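Local coordinates for protein carbohydrate binding family 6 (Clostridium thermocellum, PDB 5A8C) that probably hydrolyses terminal alpha-L-arabinofuranosyl linkages in arabinose-containing polysaccharides, as a family 43 glycoside hydrolase, at residues G47-Y52 / V301-M306. Residues are numbered along the deposited sequence; the frame is centred on the assembly and turned at random.
Sequences GRLYIY and VCIDQM
Two neighbouring blades of the five-bladed beta-propeller meet here face to face, the strand holding L49 and I51 packing against the one holding V301 and I303. The closest CA atoms, those of I51 and V301, stand 8.9 Å apart, too far for the two strands to pair. That they belong to separate sheets follows from their backbone partners: strand 48-56 bonds to 36-45 (Y50 with V43) and 70-76 (L49 with T76), strand 300-306 to 277-284 (C302 with Y282). The contact is carried wholly by aliphatic side chains, in two methyl-to-methyl meetings. L49 and I303 extend toward each other tip to tip, CD2 of L49 lying 4.1 Å from CD1 of I303. Both residues swing their chains opposite the main-chain nitrogen (chi1 179° for L49 and -173° for I303), and I303 stays extended at chi2 as well (170°), which carries its terminal methyl across the gap. I51 and V301 instead meet at a slant through their short branches, with CG2 of I51 4.2 Å from CG2 of V301. All four residues are buried, and the modest 134 Å² hidden between the segments fits a contact of a few methyl groups. Strand alternation turns Y50 and Y52 to the far face of their sheet, alongside C73 of the adjacent strand, and C302 away from the contact, beside Y282 and N284 of its own sheet. The apolar layer is continued by A42 and V44 beside L49, W82 beside I51 and I31 beside V301. The contact thus packs the first four-stranded sheet in the chain against the last sheet, 249 residues apart at the nearest ends, as expected where the five-bladed propeller of family 43 glycoside hydrolases closes its ring.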
loop_
_atom_site.group_PDB
_atom_site.type_symbol
_atom_site.label_atom_id
_atom_site.label_comp_id
_atom_site.label_asym_id
_atom_site.label_seq_id
_atom_site.Cartn_x
_atom_site.Cartn_y
_atom_site.Cartn_z
ATOM N N GLY A 47 -4.455 -0.716 20.326
ATOM C CA GLY A 47 -3.234 -0.172 20.830
ATOM C C GLY A 47 -1.980 -0.584 20.088
ATOM O O GLY A 47 -0.913 -0.142 20.487
ATOM N N ARG A 48 -2.108 -1.425 19.060
ATOM C CA ARG A 48 -0.970 -1.893 18.288
ATOM C C ARG A 48 -1.034 -1.327 16.882
ATOM O O ARG A 48 -2.104 -1.126 16.295
ATOM C CB ARG A 48 -0.982 -3.421 18.193
ATOM C CG ARG A 48 -0.819 -4.110 19.546
ATOM C CD ARG A 48 -0.688 -5.615 19.412
ATOM N NE ARG A 48 0.588 -6.006 18.865
ATOM C CZ ARG A 48 1.703 -6.115 19.584
ATOM N NH1 ARG A 48 1.758 -5.851 20.878
ATOM N NH2 ARG A 48 2.799 -6.459 18.940
ATOM N N LEU A 49 0.148 -1.148 16.304
ATOM C CA LEU A 49 0.325 -0.805 14.892
ATOM C C LEU A 49 0.669 -2.084 14.141
ATOM O O LEU A 49 1.693 -2.722 14.446
ATOM C CB LEU A 49 1.434 0.219 14.755
ATOM C CG LEU A 49 1.753 0.667 13.317
ATOM C CD1 LEU A 49 0.590 1.323 12.644
ATOM C CD2 LEU A 49 2.967 1.575 13.304
ATOM N N TYR A 50 -0.204 -2.476 13.216
ATOM C CA TYR A 50 -0.031 -3.655 12.377
ATOM C C TYR A 50 0.393 -3.177 11.004
ATOM O O TYR A 50 -0.216 -2.294 10.416
ATOM C CB TYR A 50 -1.342 -4.453 12.254
ATOM C CG TYR A 50 -1.807 -5.106 13.519
ATOM C CD1 TYR A 50 -2.544 -4.411 14.449
ATOM C CD2 TYR A 50 -1.517 -6.426 13.761
ATOM C CE1 TYR A 50 -2.942 -5.021 15.634
ATOM C CE2 TYR A 50 -1.886 -7.067 14.949
ATOM C CZ TYR A 50 -2.608 -6.340 15.882
ATOM O OH TYR A 50 -3.019 -6.943 17.066
ATOM N N ILE A 51 1.418 -3.859 10.455
ATOM C CA ILE A 51 1.903 -3.592 9.080
ATOM C C ILE A 51 1.762 -4.875 8.274
ATOM O O ILE A 51 2.195 -5.948 8.717
ATOM C CB ILE A 51 3.372 -3.114 9.078
ATOM C CG1 ILE A 51 3.567 -1.875 9.948
ATOM C CG2 ILE A 51 3.766 -2.796 7.638
ATOM C CD1 ILE A 51 5.023 -1.433 10.054
ATOM N N TYR A 52 1.111 -4.738 7.109
ATOM C CA TYR A 52 0.903 -5.838 6.185
ATOM C C TYR A 52 1.738 -5.555 4.955
ATOM O O TYR A 52 1.685 -4.425 4.427
ATOM C CB TYR A 52 -0.606 -5.906 5.786
ATOM C CG TYR A 52 -1.498 -6.151 6.954
ATOM C CD1 TYR A 52 -1.835 -5.112 7.830
ATOM C CD2 TYR A 52 -1.989 -7.401 7.259
ATOM C CE1 TYR A 52 -2.636 -5.323 8.913
ATOM C CE2 TYR A 52 -2.800 -7.635 8.349
ATOM C CZ TYR A 52 -3.107 -6.589 9.199
ATOM O OH TYR A 52 -3.905 -6.748 10.300
ATOM N N VAL A 301 10.694 -3.921 4.791
ATOM C CA VAL A 301 9.911 -2.802 5.307
ATOM C C VAL A 301 10.771 -1.842 6.103
ATOM O O VAL A 301 11.729 -2.205 6.794
ATOM C CB VAL A 301 8.722 -3.333 6.107
ATOM C CG1 VAL A 301 9.157 -4.116 7.350
ATOM C CG2 VAL A 301 7.723 -2.273 6.491
ATOM N N CYS A 302 10.369 -0.562 6.100
ATOM C CA CYS A 302 10.949 0.551 6.821
ATOM C C CYS A 302 9.843 1.419 7.416
ATOM O O CYS A 302 8.731 1.430 6.899
ATOM C CB CYS A 302 11.844 1.402 5.913
ATOM S SG CYS A 302 13.284 0.607 5.207
ATOM N N ILE A 303 10.205 2.223 8.397
ATOM C CA ILE A 303 9.293 3.182 9.003
ATOM C C ILE A 303 10.041 4.429 9.386
ATOM O O ILE A 303 11.142 4.342 9.960
ATOM C CB ILE A 303 8.497 2.556 10.173
ATOM C CG1 ILE A 303 7.419 3.506 10.684
ATOM C CG2 ILE A 303 9.426 2.083 11.301
ATOM C CD1 ILE A 303 6.451 2.843 11.663
ATOM N N ASP A 304 9.446 5.605 9.163
ATOM C CA ASP A 304 9.975 6.872 9.618
ATOM C C ASP A 304 8.858 7.812 10.000
ATOM O O ASP A 304 7.736 7.672 9.500
ATOM C CB ASP A 304 10.963 7.505 8.618
ATOM C CG ASP A 304 12.410 6.961 8.825
ATOM O OD1 ASP A 304 12.942 7.154 9.951
ATOM O OD2 ASP A 304 12.978 6.353 7.886
ATOM N N GLN A 305 9.149 8.758 10.844
ATOM C CA GLN A 305 8.169 9.767 11.212
ATOM C C GLN A 305 7.885 10.766 10.088
ATOM O O GLN A 305 8.774 11.112 9.291
ATOM C CB GLN A 305 8.607 10.505 12.491
ATOM C CG GLN A 305 7.444 11.216 13.197
ATOM C CD GLN A 305 7.705 11.623 14.652
ATOM O OE1 GLN A 305 8.749 11.378 15.229
ATOM N NE2 GLN A 305 6.710 12.242 15.250
ATOM N N MET A 306 6.646 11.252 10.062
ATOM C CA MET A 306 6.178 12.226 9.074
ATOM C C MET A 306 5.624 13.419 9.860
ATOM O O MET A 306 4.937 13.220 10.870
ATOM C CB MET A 306 5.088 11.581 8.222
ATOM C CG MET A 306 4.688 12.386 6.983
ATOM S SD MET A 306 3.192 11.797 6.201
ATOM C CE MET A 306 1.965 12.712 7.106
#